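Local coordinates for cytidine deaminase (PDB 3R2N), which probably catalyses the zinc-dependent hydrolytic deamination of cytidine to uridine in pyrimidine salvage, working as a homotetramer, at residues V8-R21 and L77-S89. Sequence-based numbering, arbitrary orientation.
Sequences VNWDTLQKAAVAAR and LVAVYCVDGNGDS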
loop_
_atom_site.group_PDB
_atom_site.type_symbol
_atom_site.label_atom_id
_atom_site.label_comp_id
_atom_site.label_asym_id
_atom_site.label_seq_id
_atom_site.Cartn_x
_atom_site.Cartn_y
_atom_site.Cartn_z
ATOM N N VAL D 8 -0.319 -11.625 -30.102
ATOM C CA VAL D 8 -0.489 -12.118 -28.742
ATOM C C VAL D 8 -1.510 -13.251 -28.753
ATOM O O VAL D 8 -2.610 -13.097 -29.312
ATOM C CB VAL D 8 -0.870 -10.994 -27.746
ATOM C CG1 VAL D 8 -1.291 -11.582 -26.409
ATOM C CG2 VAL D 8 0.308 -10.043 -27.548
ATOM N N ASN D 9 -1.105 -14.394 -28.193
ATOM C CA ASN D 9 -2.011 -15.520 -27.964
ATOM C C ASN D 9 -2.680 -15.394 -26.606
ATOM O O ASN D 9 -2.107 -15.748 -25.581
ATOM C CB ASN D 9 -1.300 -16.875 -28.077
ATOM C CG ASN D 9 -2.283 -18.048 -28.172
ATOM O OD1 ASN D 9 -3.301 -18.094 -27.472
ATOM N ND2 ASN D 9 -1.977 -19.003 -29.048
ATOM N N TRP D 10 -3.907 -14.896 -26.610
ATOM C CA TRP D 10 -4.609 -14.610 -25.370
ATOM C C TRP D 10 -5.086 -15.872 -24.646
ATOM O O TRP D 10 -5.140 -15.901 -23.422
ATOM C CB TRP D 10 -5.746 -13.625 -25.630
ATOM C CG TRP D 10 -5.270 -12.289 -26.131
ATOM C CD1 TRP D 10 -5.249 -11.862 -27.433
ATOM C CD2 TRP D 10 -4.756 -11.197 -25.340
ATOM N NE1 TRP D 10 -4.764 -10.572 -27.500
ATOM C CE2 TRP D 10 -4.447 -10.142 -26.233
ATOM C CE3 TRP D 10 -4.536 -11.008 -23.964
ATOM C CZ2 TRP D 10 -3.930 -8.914 -25.802
ATOM C CZ3 TRP D 10 -4.020 -9.788 -23.530
ATOM C CH2 TRP D 10 -3.724 -8.750 -24.456
ATOM N N ASP D 11 -5.421 -16.909 -25.411
ATOM C CA ASP D 11 -5.623 -18.258 -24.873
ATOM C C ASP D 11 -4.484 -18.723 -23.951
ATOM O O ASP D 11 -4.723 -19.242 -22.852
ATOM C CB ASP D 11 -5.750 -19.254 -26.024
ATOM C CG ASP D 11 -7.148 -19.804 -26.163
ATOM O OD1 ASP D 11 -7.528 -20.651 -25.302
ATOM O OD2 ASP D 11 -7.852 -19.403 -27.130
ATOM N N THR D 12 -3.248 -18.565 -24.412
ATOM C CA THR D 12 -2.103 -19.029 -23.644
ATOM C C THR D 12 -2.039 -18.292 -22.324
ATOM O O THR D 12 -1.927 -18.912 -21.272
ATOM C CB THR D 12 -0.818 -18.853 -24.416
ATOM O OG1 THR D 12 -0.863 -19.712 -25.550
ATOM C CG2 THR D 12 0.384 -19.221 -23.574
ATOM N N LEU D 13 -2.148 -16.970 -22.383
ATOM C CA LEU D 13 -2.182 -16.150 -21.168
ATOM C C LEU D 13 -3.320 -16.551 -20.197
ATOM O O LEU D 13 -3.102 -16.640 -18.987
ATOM C CB LEU D 13 -2.250 -14.669 -21.533
ATOM C CG LEU D 13 -1.034 -14.095 -22.258
ATOM C CD1 LEU D 13 -1.226 -12.607 -22.484
ATOM C CD2 LEU D 13 0.268 -14.360 -21.486
ATOM N N GLN D 14 -4.508 -16.853 -20.735
ATOM C CA GLN D 14 -5.680 -17.179 -19.903
ATOM C C GLN D 14 -5.502 -18.507 -19.159
ATOM O O GLN D 14 -5.736 -18.592 -17.924
ATOM C CB GLN D 14 -6.978 -17.074 -20.728
ATOM C CG GLN D 14 -7.866 -18.303 -20.806
ATOM C CD GLN D 14 -8.807 -18.434 -19.647
ATOM O OE1 GLN D 14 -8.980 -19.523 -19.099
ATOM N NE2 GLN D 14 -9.433 -17.329 -19.263
ATOM N N LYS D 15 -5.030 -19.514 -19.891
ATOM C CA LYS D 15 -4.683 -20.823 -19.320
ATOM C C LYS D 15 -3.568 -20.702 -18.282
ATOM O O LYS D 15 -3.642 -21.327 -17.229
ATOM C CB LYS D 15 -4.294 -21.826 -20.407
ATOM C CG LYS D 15 -5.496 -22.383 -21.185
ATOM C CD LYS D 15 -5.045 -23.090 -22.461
ATOM C CE LYS D 15 -6.050 -22.893 -23.581
ATOM N NZ LYS D 15 -6.960 -24.071 -23.838
ATOM N N ALA D 16 -2.547 -19.904 -18.582
ATOM C CA ALA D 16 -1.413 -19.710 -17.648
ATOM C C ALA D 16 -1.858 -19.042 -16.357
ATOM O O ALA D 16 -1.405 -19.417 -15.279
ATOM C CB ALA D 16 -0.309 -18.913 -18.293
ATOM N N ALA D 17 -2.758 -18.063 -16.478
ATOM C CA ALA D 17 -3.315 -17.364 -15.315
ATOM C C ALA D 17 -4.249 -18.247 -14.482
ATOM O O ALA D 17 -4.253 -18.155 -13.265
ATOM C CB ALA D 17 -4.024 -16.059 -15.739
ATOM N N VAL D 18 -5.054 -19.085 -15.133
ATOM C CA VAL D 18 -5.885 -20.060 -14.423
ATOM C C VAL D 18 -4.962 -20.982 -13.644
ATOM O O VAL D 18 -5.185 -21.226 -12.453
ATOM C CB VAL D 18 -6.767 -20.881 -15.407
ATOM C CG1 VAL D 18 -7.217 -22.225 -14.779
ATOM C CG2 VAL D 18 -7.947 -20.042 -15.874
ATOM N N ALA D 19 -3.908 -21.459 -14.310
ATOM C CA ALA D 19 -2.950 -22.359 -13.683
ATOM C C ALA D 19 -2.292 -21.720 -12.455
ATOM O O ALA D 19 -2.267 -22.329 -11.369
ATOM C CB ALA D 19 -1.888 -22.799 -14.709
ATOM N N ALA D 20 -1.786 -20.494 -12.598
ATOM C CA ALA D 20 -1.081 -19.851 -11.473
ATOM C C ALA D 20 -2.032 -19.627 -10.280
ATOM O O ALA D 20 -1.615 -19.685 -9.116
ATOM C CB ALA D 20 -0.422 -18.522 -11.907
ATOM N N ARG D 21 -3.314 -19.419 -10.590
ATOM C CA ARG D 21 -4.350 -19.115 -9.602
ATOM C C ARG D 21 -4.460 -20.205 -8.512
ATOM O O ARG D 21 -4.850 -19.914 -7.376
ATOM C CB ARG D 21 -5.694 -18.881 -10.302
ATOM C CG ARG D 21 -6.798 -18.318 -9.408
ATOM C CD ARG D 21 -8.032 -19.201 -9.494
ATOM N NE ARG D 21 -8.685 -19.049 -10.787
ATOM C CZ ARG D 21 -9.257 -20.030 -11.465
ATOM N NH1 ARG D 21 -9.255 -21.263 -10.985
ATOM N NH2 ARG D 21 -9.826 -19.770 -12.634
ATOM N N LEU D 77 6.594 -5.160 -20.016
ATOM C CA LEU D 77 5.382 -5.949 -20.225
ATOM C C LEU D 77 4.761 -5.620 -21.556
ATOM O O LEU D 77 4.755 -4.473 -21.987
ATOM C CB LEU D 77 4.366 -5.697 -19.107
ATOM C CG LEU D 77 4.678 -6.267 -17.722
ATOM C CD1 LEU D 77 3.665 -5.748 -16.765
ATOM C CD2 LEU D 77 4.661 -7.783 -17.721
ATOM N N VAL D 78 4.223 -6.626 -22.216
ATOM C CA VAL D 78 3.638 -6.404 -23.518
ATOM C C VAL D 78 2.143 -6.779 -23.575
ATOM O O VAL D 78 1.351 -6.107 -24.239
ATOM C CB VAL D 78 4.535 -7.095 -24.577
ATOM C CG1 VAL D 78 3.750 -7.782 -25.652
ATOM C CG2 VAL D 78 5.532 -6.081 -25.141
ATOM N N ALA D 79 1.746 -7.828 -22.854
ATOM C CA ALA D 79 0.338 -8.211 -22.802
ATOM C C ALA D 79 0.026 -8.881 -21.474
ATOM O O ALA D 79 0.830 -9.673 -20.980
ATOM C CB ALA D 79 -0.031 -9.125 -23.974
ATOM N N VAL D 80 -1.140 -8.575 -20.908
ATOM C CA VAL D 80 -1.506 -9.077 -19.578
ATOM C C VAL D 80 -2.962 -9.552 -19.542
ATOM O O VAL D 80 -3.857 -8.889 -20.095
ATOM C CB VAL D 80 -1.302 -7.985 -18.487
ATOM C CG1 VAL D 80 -1.754 -8.470 -17.133
ATOM C CG2 VAL D 80 0.130 -7.574 -18.421
ATOM N N TYR D 81 -3.186 -10.688 -18.875
ATOM C CA TYR D 81 -4.513 -11.280 -18.719
ATOM C C TYR D 81 -4.707 -11.683 -17.244
ATOM O O TYR D 81 -4.031 -12.604 -16.750
ATOM C CB TYR D 81 -4.616 -12.525 -19.617
ATOM C CG TYR D 81 -6.023 -12.969 -20.014
ATOM C CD1 TYR D 81 -6.278 -13.472 -21.280
ATOM C CD2 TYR D 81 -7.089 -12.917 -19.115
ATOM C CE1 TYR D 81 -7.577 -13.883 -21.656
ATOM C CE2 TYR D 81 -8.378 -13.342 -19.476
ATOM C CZ TYR D 81 -8.609 -13.807 -20.740
ATOM O OH TYR D 81 -9.878 -14.203 -21.076
ATOM N N CYS D 82 -5.614 -10.988 -16.554
ATOM C CA CYS D 82 -5.914 -11.275 -15.153
ATOM C C CYS D 82 -7.221 -12.080 -15.035
ATOM O O CYS D 82 -8.202 -11.832 -15.770
ATOM C CB CYS D 82 -5.992 -9.953 -14.393
ATOM S SG CYS D 82 -6.068 -10.023 -12.612
ATOM N N VAL D 83 -7.232 -13.054 -14.126
ATOM C CA VAL D 83 -8.395 -13.938 -13.989
ATOM C C VAL D 83 -8.965 -14.069 -12.584
ATOM O O VAL D 83 -8.231 -13.992 -11.573
ATOM C CB VAL D 83 -8.105 -15.369 -14.487
ATOM C CG1 VAL D 83 -7.839 -15.394 -16.038
ATOM C CG2 VAL D 83 -7.002 -16.014 -13.638
ATOM N N ASP D 84 -10.280 -14.276 -12.515
ATOM C CA ASP D 84 -10.909 -14.562 -11.238
ATOM C C ASP D 84 -11.107 -16.081 -11.073
ATOM O O ASP D 84 -10.616 -16.865 -11.898
ATOM C CB ASP D 84 -12.217 -13.788 -11.092
ATOM C CG ASP D 84 -13.296 -14.254 -12.074
ATOM O OD1 ASP D 84 -13.197 -15.374 -12.631
ATOM O OD2 ASP D 84 -14.245 -13.485 -12.292
ATOM N N GLY D 85 -11.827 -16.488 -10.023
ATOM C CA GLY D 85 -12.064 -17.904 -9.715
ATOM C C GLY D 85 -12.788 -18.719 -10.785
ATOM O O GLY D 85 -12.725 -19.949 -10.763
ATOM N N ASN D 86 -13.467 -18.047 -11.719
ATOM C CA ASN D 86 -14.148 -18.733 -12.833
ATOM C C ASN D 86 -13.326 -18.713 -14.108
ATOM O O ASN D 86 -13.737 -19.288 -15.132
ATOM C CB ASN D 86 -15.548 -18.160 -13.096
ATOM C CG ASN D 86 -16.464 -18.281 -11.882
ATOM O OD1 ASN D 86 -16.379 -19.249 -11.103
ATOM N ND2 ASN D 86 -17.339 -17.287 -11.700
ATOM N N GLY D 87 -12.165 -18.058 -14.037
ATOM C CA GLY D 87 -11.300 -17.921 -15.199
ATOM C C GLY D 87 -11.720 -16.798 -16.128
ATOM O O GLY D 87 -11.177 -16.651 -17.221
ATOM N N ASP D 88 -12.684 -15.998 -15.689
ATOM C CA ASP D 88 -13.141 -14.854 -16.457
ATOM C C ASP D 88 -12.161 -13.678 -16.324
ATOM O O ASP D 88 -11.419 -13.550 -15.323
ATOM C CB ASP D 88 -14.569 -14.473 -16.039
ATOM C CG ASP D 88 -15.646 -15.445 -16.625
ATOM O OD1 ASP D 88 -15.559 -15.796 -17.829
ATOM O OD2 ASP D 88 -16.575 -15.857 -15.887
ATOM N N SER D 89 -12.147 -12.850 -17.359
ATOM C CA SER D 89 -11.297 -11.688 -17.418
ATOM C C SER D 89 -11.551 -10.741 -16.244
ATOM O O SER D 89 -12.696 -10.526 -15.865
ATOM C CB SER D 89 -11.566 -10.943 -18.707
ATOM O OG SER D 89 -10.608 -9.924 -18.820
#
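Q14 CB sits over one face of the Y81 ring, offset toward its rim and 3.7 Å from the ring centroid, a CH-pi contact. Because the ring hangs anti to its backbone N, its CD1 also comes 3.4 Å from W10 O, one helical turn before Q14, at an oblique approach, while Y81 CB packs on L13 CB. The Q14 chain then bends at chi2, and its amide plane stands 80° from the ring. From there NE2 donates to G87 O over 2.8 Å, with an N-H...O angle of 155°; the bond lies in both the amide and the carbonyl planes, a geometry that should help hold the amide's rotation.

Toward the start of strand 77-83, A79 CB fits among V8, L13 and W10. W10 lays the far end of its indole here, CH2 touching A79 CB and CZ3 pointing its edge at V80 O in the ring plane, while V8 CG1 sits over the centre of one indole face. Further along, A17 CB meets V83 CG2 at 3.6 Å. At the other end R21, bent at chi2 and chi3, directs NE and NH2 to D84 O, both weakly at 3.1 Å, with G85 O over one guanidinium face. That loop is a type I turn from D84 to G87; D84 OD1 accepts from N86 N at 2.8 Å, an Asx turn, and from D88 N, which reaches it from the opposite face of the carboxylate plane.

Helix 10-21 thus runs at 43° to the central strand of a mixed sheet, axes 7.8 Å apart, and also covers A36 and F38 of strand 34-39. V80 and C82 point to the other side, against helix 61-71, giving the alpha/beta/alpha layering of the cytidine deaminase fold.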